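Local coordinates for protein mycolic acid synthase (PDB 1L1E) that probably transfers a methylene group from S-adenosyl-L-methionine to a double bond of an alpha mycolic acid, forming its proximal cyclopropane ring, at residues 234-237 with 238-241; 257-260 with 261-265. One frame throughout, in Å; residues are numbered along the deposited sequence.

Contact 1: residues 234-237 with 238-241; sequences RTLD and MWAT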
ATOM      1  N   ARG A 234      -4.409 -10.613  -9.654  1.00 20.26           N
ATOM      2  CA  ARG A 234      -5.864 -10.724  -9.643  1.00 22.43           C
ATOM      3  C   ARG A 234      -6.563  -9.445  -9.164  1.00 21.56           C
ATOM      4  O   ARG A 234      -7.699  -9.154  -9.558  1.00 19.24           O
ATOM      5  CB  ARG A 234      -6.319 -11.894  -8.771  1.00 25.19           C
ATOM      6  CG  ARG A 234      -7.647 -12.449  -9.257  1.00 30.82           C
ATOM      7  CD  ARG A 234      -8.681 -12.557  -8.176  1.00 31.49           C
ATOM      8  NE  ARG A 234      -8.566 -13.801  -7.434  1.00 34.63           N
ATOM      9  CZ  ARG A 234      -9.599 -14.588  -7.159  1.00 33.54           C
ATOM     10  NH1 ARG A 234     -10.810 -14.249  -7.573  1.00 33.78           N
ATOM     11  NH2 ARG A 234      -9.422 -15.705  -6.466  1.00 34.90           N
ATOM     12  N   THR A 235      -5.889  -8.701  -8.295  1.00 18.67           N
ATOM     13  CA  THR A 235      -6.431  -7.450  -7.789  1.00 18.69           C
ATOM     14  C   THR A 235      -6.506  -6.505  -8.989  1.00 19.35           C
ATOM     15  O   THR A 235      -7.541  -5.910  -9.269  1.00 19.48           O
ATOM     16  CB  THR A 235      -5.501  -6.835  -6.733  1.00 15.78           C
ATOM     17  OG1 THR A 235      -5.338  -7.755  -5.645  1.00 15.77           O
ATOM     18  CG2 THR A 235      -6.076  -5.514  -6.214  1.00 17.55           C
ATOM     19  N   LEU A 236      -5.395  -6.393  -9.707  1.00 20.92           N
ATOM     20  CA  LEU A 236      -5.320  -5.530 -10.875  1.00 21.18           C
ATOM     21  C   LEU A 236      -6.355  -5.936 -11.926  1.00 22.22           C
ATOM     22  O   LEU A 236      -6.981  -5.073 -12.536  1.00 22.64           O
ATOM     23  CB  LEU A 236      -3.901  -5.565 -11.462  1.00 20.26           C
ATOM     24  CG  LEU A 236      -2.816  -4.910 -10.583  1.00 19.88           C
ATOM     25  CD1 LEU A 236      -1.441  -5.218 -11.141  1.00 20.21           C
ATOM     26  CD2 LEU A 236      -3.036  -3.400 -10.521  1.00 22.06           C
ATOM     27  N   ASP A 237      -6.532  -7.237 -12.147  1.00 21.56           N
ATOM     28  CA  ASP A 237      -7.524  -7.691 -13.118  1.00 23.00           C
ATOM     29  C   ASP A 237      -8.898  -7.185 -12.699  1.00 22.49           C
ATOM     30  O   ASP A 237      -9.655  -6.639 -13.507  1.00 23.24           O
ATOM     31  CB  ASP A 237      -7.572  -9.225 -13.198  1.00 25.59           C
ATOM     32  CG  ASP A 237      -6.418  -9.815 -13.987  1.00 28.74           C
ATOM     33  OD1 ASP A 237      -5.901  -9.131 -14.896  1.00 30.40           O
ATOM     34  OD2 ASP A 237      -6.037 -10.977 -13.706  1.00 31.22           O
ATOM     35  N   MET A 238      -9.221  -7.359 -11.424  1.00 22.42           N
ATOM     36  CA  MET A 238     -10.518  -6.925 -10.937  1.00 23.57           C
ATOM     37  C   MET A 238     -10.722  -5.415 -10.994  1.00 22.39           C
ATOM     38  O   MET A 238     -11.823  -4.960 -11.298  1.00 22.03           O
ATOM     39  CB  MET A 238     -10.764  -7.474  -9.532  1.00 25.22           C
ATOM     40  CG  MET A 238     -10.940  -9.001  -9.524  1.00 26.03           C
ATOM     41  SD  MET A 238     -11.251  -9.716  -7.901  1.00 28.54           S
ATOM     42  CE  MET A 238     -12.996  -9.530  -7.771  1.00 29.14           C
ATOM     43  N   TRP A 239      -9.682  -4.629 -10.719  1.00 23.61           N
ATOM     44  CA  TRP A 239      -9.840  -3.178 -10.809  1.00 21.19           C
ATOM     45  C   TRP A 239     -10.101  -2.796 -12.256  1.00 22.75           C
ATOM     46  O   TRP A 239     -10.902  -1.902 -12.538  1.00 23.90           O
ATOM     47  CB  TRP A 239      -8.590  -2.434 -10.321  1.00 20.60           C
ATOM     48  CG  TRP A 239      -8.422  -2.390  -8.822  1.00 16.86           C
ATOM     49  CD1 TRP A 239      -9.406  -2.481  -7.874  1.00 15.92           C
ATOM     50  CD2 TRP A 239      -7.198  -2.188  -8.110  1.00 16.94           C
ATOM     51  NE1 TRP A 239      -8.868  -2.347  -6.619  1.00 18.04           N
ATOM     52  CE2 TRP A 239      -7.513  -2.165  -6.734  1.00 16.61           C
ATOM     53  CE3 TRP A 239      -5.857  -2.020  -8.503  1.00 17.19           C
ATOM     54  CZ2 TRP A 239      -6.540  -1.986  -5.747  1.00 17.42           C
ATOM     55  CZ3 TRP A 239      -4.889  -1.842  -7.519  1.00 17.87           C
ATOM     56  CH2 TRP A 239      -5.235  -1.828  -6.160  1.00 16.62           C
ATOM     57  N   ALA A 240      -9.422  -3.479 -13.177  1.00 23.25           N
ATOM     58  CA  ALA A 240      -9.575  -3.208 -14.602  1.00 22.88           C
ATOM     59  C   ALA A 240     -10.995  -3.517 -15.070  1.00 24.03           C
ATOM     60  O   ALA A 240     -11.638  -2.693 -15.734  1.00 22.12           O
ATOM     61  CB  ALA A 240      -8.563  -4.036 -15.402  1.00 25.14           C
ATOM     62  N   THR A 241     -11.479  -4.707 -14.718  1.00 23.18           N
ATOM     63  CA  THR A 241     -12.830  -5.142 -15.094  1.00 25.44           C
ATOM     64  C   THR A 241     -13.894  -4.159 -14.615  1.00 25.65           C
ATOM     65  O   THR A 241     -14.839  -3.855 -15.336  1.00 24.87           O
ATOM     66  CB  THR A 241     -13.136  -6.552 -14.517  1.00 26.12           C
ATOM     67  OG1 THR A 241     -12.225  -7.502 -15.088  1.00 22.94           O
ATOM     68  CG2 THR A 241     -14.574  -6.980 -14.839  1.00 27.38           C
TER

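Contact 2: residues 257-260 with 261-265; sequences TVYD and RYMKY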
ATOM      1  N   THR A 257      -8.574  10.166 -21.937  1.00 36.59           N
ATOM      2  CA  THR A 257      -7.138  10.120 -21.685  1.00 35.79           C
ATOM      3  C   THR A 257      -6.826   9.500 -20.329  1.00 35.55           C
ATOM      4  O   THR A 257      -5.947   8.643 -20.216  1.00 34.21           O
ATOM      5  CB  THR A 257      -6.512  11.529 -21.740  1.00 37.19           C
ATOM      6  OG1 THR A 257      -6.593  12.037 -23.076  1.00 39.99           O
ATOM      7  CG2 THR A 257      -5.057  11.484 -21.311  1.00 37.30           C
ATOM      8  N   VAL A 258      -7.548   9.933 -19.299  1.00 32.91           N
ATOM      9  CA  VAL A 258      -7.330   9.402 -17.960  1.00 30.38           C
ATOM     10  C   VAL A 258      -7.749   7.937 -17.923  1.00 28.16           C
ATOM     11  O   VAL A 258      -7.047   7.095 -17.379  1.00 26.99           O
ATOM     12  CB  VAL A 258      -8.136  10.196 -16.902  1.00 29.90           C
ATOM     13  CG1 VAL A 258      -7.961   9.563 -15.527  1.00 28.25           C
ATOM     14  CG2 VAL A 258      -7.684  11.641 -16.883  1.00 27.83           C
ATOM     15  N   TYR A 259      -8.900   7.644 -18.512  1.00 29.69           N
ATOM     16  CA  TYR A 259      -9.419   6.286 -18.554  1.00 30.43           C
ATOM     17  C   TYR A 259      -8.398   5.339 -19.187  1.00 32.29           C
ATOM     18  O   TYR A 259      -7.976   4.364 -18.565  1.00 29.66           O
ATOM     19  CB  TYR A 259     -10.721   6.250 -19.356  1.00 31.48           C
ATOM     20  CG  TYR A 259     -11.269   4.858 -19.575  1.00 32.66           C
ATOM     21  CD1 TYR A 259     -11.895   4.163 -18.539  1.00 29.36           C
ATOM     22  CD2 TYR A 259     -11.142   4.226 -20.815  1.00 30.71           C
ATOM     23  CE1 TYR A 259     -12.380   2.874 -18.735  1.00 30.19           C
ATOM     24  CE2 TYR A 259     -11.621   2.941 -21.017  1.00 29.29           C
ATOM     25  CZ  TYR A 259     -12.238   2.272 -19.976  1.00 30.55           C
ATOM     26  OH  TYR A 259     -12.711   1.000 -20.175  1.00 29.38           O
ATOM     27  N   ASP A 260      -8.003   5.628 -20.424  1.00 34.00           N
ATOM     28  CA  ASP A 260      -7.034   4.792 -21.117  1.00 35.14           C
ATOM     29  C   ASP A 260      -5.747   4.706 -20.308  1.00 35.61           C
ATOM     30  O   ASP A 260      -5.091   3.666 -20.270  1.00 37.56           O
ATOM     31  CB  ASP A 260      -6.735   5.352 -22.512  1.00 37.35           C
ATOM     32  CG  ASP A 260      -7.972   5.427 -23.390  1.00 38.23           C
ATOM     33  OD1 ASP A 260      -8.788   4.488 -23.357  1.00 39.70           O
ATOM     34  OD2 ASP A 260      -8.125   6.421 -24.129  1.00 41.24           O
ATOM     35  N   ARG A 261      -5.393   5.803 -19.652  1.00 35.77           N
ATOM     36  CA  ARG A 261      -4.189   5.846 -18.835  1.00 34.45           C
ATOM     37  C   ARG A 261      -4.264   4.761 -17.760  1.00 32.81           C
ATOM     38  O   ARG A 261      -3.337   3.962 -17.590  1.00 31.90           O
ATOM     39  CB  ARG A 261      -4.057   7.232 -18.193  1.00 37.26           C
ATOM     40  CG  ARG A 261      -2.900   7.395 -17.221  1.00 39.05           C
ATOM     41  CD  ARG A 261      -2.747   8.859 -16.824  1.00 41.28           C
ATOM     42  NE  ARG A 261      -1.823   9.048 -15.709  1.00 43.91           N
ATOM     43  CZ  ARG A 261      -1.443  10.238 -15.249  1.00 46.10           C
ATOM     44  NH1 ARG A 261      -1.909  11.347 -15.813  1.00 46.10           N
ATOM     45  NH2 ARG A 261      -0.606  10.323 -14.222  1.00 45.12           N
ATOM     46  N   TYR A 262      -5.377   4.720 -17.040  1.00 30.05           N
ATOM     47  CA  TYR A 262      -5.531   3.721 -15.995  1.00 28.54           C
ATOM     48  C   TYR A 262      -5.726   2.301 -16.501  1.00 26.65           C
ATOM     49  O   TYR A 262      -5.156   1.366 -15.935  1.00 23.95           O
ATOM     50  CB  TYR A 262      -6.653   4.117 -15.033  1.00 25.32           C
ATOM     51  CG  TYR A 262      -6.116   4.981 -13.916  1.00 29.14           C
ATOM     52  CD1 TYR A 262      -5.805   6.324 -14.135  1.00 28.20           C
ATOM     53  CD2 TYR A 262      -5.818   4.430 -12.666  1.00 28.23           C
ATOM     54  CE1 TYR A 262      -5.203   7.095 -13.140  1.00 29.10           C
ATOM     55  CE2 TYR A 262      -5.216   5.190 -11.665  1.00 29.01           C
ATOM     56  CZ  TYR A 262      -4.912   6.521 -11.911  1.00 29.78           C
ATOM     57  OH  TYR A 262      -4.321   7.279 -10.929  1.00 27.69           O
ATOM     58  N   MET A 263      -6.518   2.125 -17.554  1.00 25.23           N
ATOM     59  CA  MET A 263      -6.716   0.778 -18.096  1.00 26.86           C
ATOM     60  C   MET A 263      -5.371   0.190 -18.513  1.00 27.50           C
ATOM     61  O   MET A 263      -5.104  -0.990 -18.277  1.00 25.59           O
ATOM     62  CB  MET A 263      -7.650   0.797 -19.302  1.00 28.25           C
ATOM     63  CG  MET A 263      -9.127   0.900 -18.965  1.00 26.91           C
ATOM     64  SD  MET A 263      -9.699  -0.356 -17.801  1.00 31.92           S
ATOM     65  CE  MET A 263      -9.519  -1.896 -18.775  1.00 26.00           C
ATOM     66  N   LYS A 264      -4.533   1.021 -19.134  1.00 28.59           N
ATOM     67  CA  LYS A 264      -3.201   0.603 -19.592  1.00 30.89           C
ATOM     68  C   LYS A 264      -2.337   0.203 -18.407  1.00 31.09           C
ATOM     69  O   LYS A 264      -1.522  -0.719 -18.486  1.00 28.63           O
ATOM     70  CB  LYS A 264      -2.525   1.752 -20.350  1.00 31.72           C
ATOM     71  CG  LYS A 264      -1.035   1.577 -20.628  1.00 32.70           C
ATOM     72  CD  LYS A 264      -0.492   2.789 -21.392  1.00 34.85           C
ATOM     73  CE  LYS A 264       1.037   2.858 -21.381  1.00 38.09           C
ATOM     74  NZ  LYS A 264       1.706   1.773 -22.154  1.00 39.08           N
ATOM     75  N   TYR A 265      -2.517   0.922 -17.309  1.00 30.95           N
ATOM     76  CA  TYR A 265      -1.768   0.662 -16.094  1.00 32.02           C
ATOM     77  C   TYR A 265      -2.211  -0.651 -15.460  1.00 29.38           C
ATOM     78  O   TYR A 265      -1.391  -1.524 -15.171  1.00 27.58           O
ATOM     79  CB  TYR A 265      -1.962   1.842 -15.138  1.00 34.77           C
ATOM     80  CG  TYR A 265      -1.880   1.542 -13.658  1.00 37.62           C
ATOM     81  CD1 TYR A 265      -0.736   0.979 -13.091  1.00 39.98           C
ATOM     82  CD2 TYR A 265      -2.933   1.888 -12.810  1.00 39.00           C
ATOM     83  CE1 TYR A 265      -0.647   0.774 -11.710  1.00 41.29           C
ATOM     84  CE2 TYR A 265      -2.854   1.690 -11.437  1.00 39.82           C
ATOM     85  CZ  TYR A 265      -1.713   1.136 -10.893  1.00 41.40           C
ATOM     86  OH  TYR A 265      -1.642   0.959  -9.530  1.00 45.17           O
TER

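Contact 1: residues 234-237 with 238-241
The carbonyl oxygen of Asp237 takes two hydrogen bonds from one residue, Thr241, a turn further along helix 229-245. Asp237 O lies 2.9 Å from Thr241 N, in the helical bond proper, and 3.1 Å from Thr241 OG1, which approaches from above the carbonyl plane. The threonine hydroxyl stands beside its own backbone N (chi1 -63°), the position from which it can curl back on the preceding turn. It thus finds an acceptor in the main chain, while the Asp237 carboxylate turns to Arg274 in a salt bridge.

On another flank of the helix the indole of Trp239 meets two side chains of the preceding turn. Thr235 CG2 sits over one face of the six-membered ring, 3.6 Å from its centroid and 13° off the normal, a CH-pi contact. With that methyl anti to the backbone N, Thr235 OG1 is left beside the N, where it bonds to His231 O and Ala36 N. Leu236 CD2 meets the same indole obliquely, 3.7 Å from Trp239 CE3. Further rings close in on Trp239, Phe26 edge-to-face and Tyr33 with its plane inclined.

Arg234 and Met238 run alongside each other on a partly exposed flank, and Arg234 CD rests 3.8 Å from Met238 SD. The guanidinium goes on to a salt bridge with Asp41 and a cation-pi contact with Phe38.

The arrangement is that of i to i+3 and i to i+4 side-chain pairs on an amphipathic helix. Its buried side faces the active-site region of this S-adenosylmethionine-dependent methyltransferase: Leu236 packs on Cys269, the probable active-site residue, and Trp239 on Tyr33, which by similarity belongs to the cofactor-binding site.

Contact 2: residues 257-260 with 261-265
Met263 lays its CG over one face of the Tyr259 ring, 3.5 Å from Tyr259 CZ, in a CH-pi contact with CG 22° off the ring normal. The sulfur follows at a slant: Met263 SD is 4.8 Å from the centroid of the Tyr259 ring, a Met-aromatic contact that is oblique and not over the face. The first torsion, with CG anti to the backbone N (chi1 174°), leans the tyrosine ring toward the following turn, and the methionine chain bends at both chi2 and chi3 beside it. A second i to i+4 pair, Val258 and Tyr262, is looser; Val258 CG1 comes 4.1 Å from Tyr262 CD1, and Val258 O lies at the ring edge, in its plane.

Both pairs are spaced by the alpha-helical repeat of helix 256-274, in which Met263 N donates to Tyr259 O at 2.9 Å in an almost straight bond (173°). Tyr262 N bonds to Val258 O at the same length but less straight.

Beyond this shell, Leu243 of helix 229-245 packs against Tyr259, Tyr262 and Met263, and helix 247-253 covers Tyr259 through Ala250 and Ile251. On the side turned to helix 189-199, the extended Arg261 forms a salt bridge with Glu198, and Lys264 makes a cation-pi contact with Phe194. Tyr262 touches Leu18 and Tyr33 in loops, the latter probably part of the cofactor-binding site.

In the fold
Neither contact closes a loop, since each joins successive turns of one helix. From the N terminus, the chain first lays down most of the mixed sheet and then strand 221-227; contact 1 follows in helix 229-245. Helix 247-253 intervenes before contact 2, near the start of helix 256-274, so the two stand in series, neither nested nor crossed. Their centres lie about 13 Å apart, and they touch where Ala240 O packs against Met263 SD, at 3.7 Å. Both helices border the same loop near the cofactor site. The later part of helix 256-274 runs on toward the probable active-site residue, before strand 279-286 enters the sheet beside 221-227.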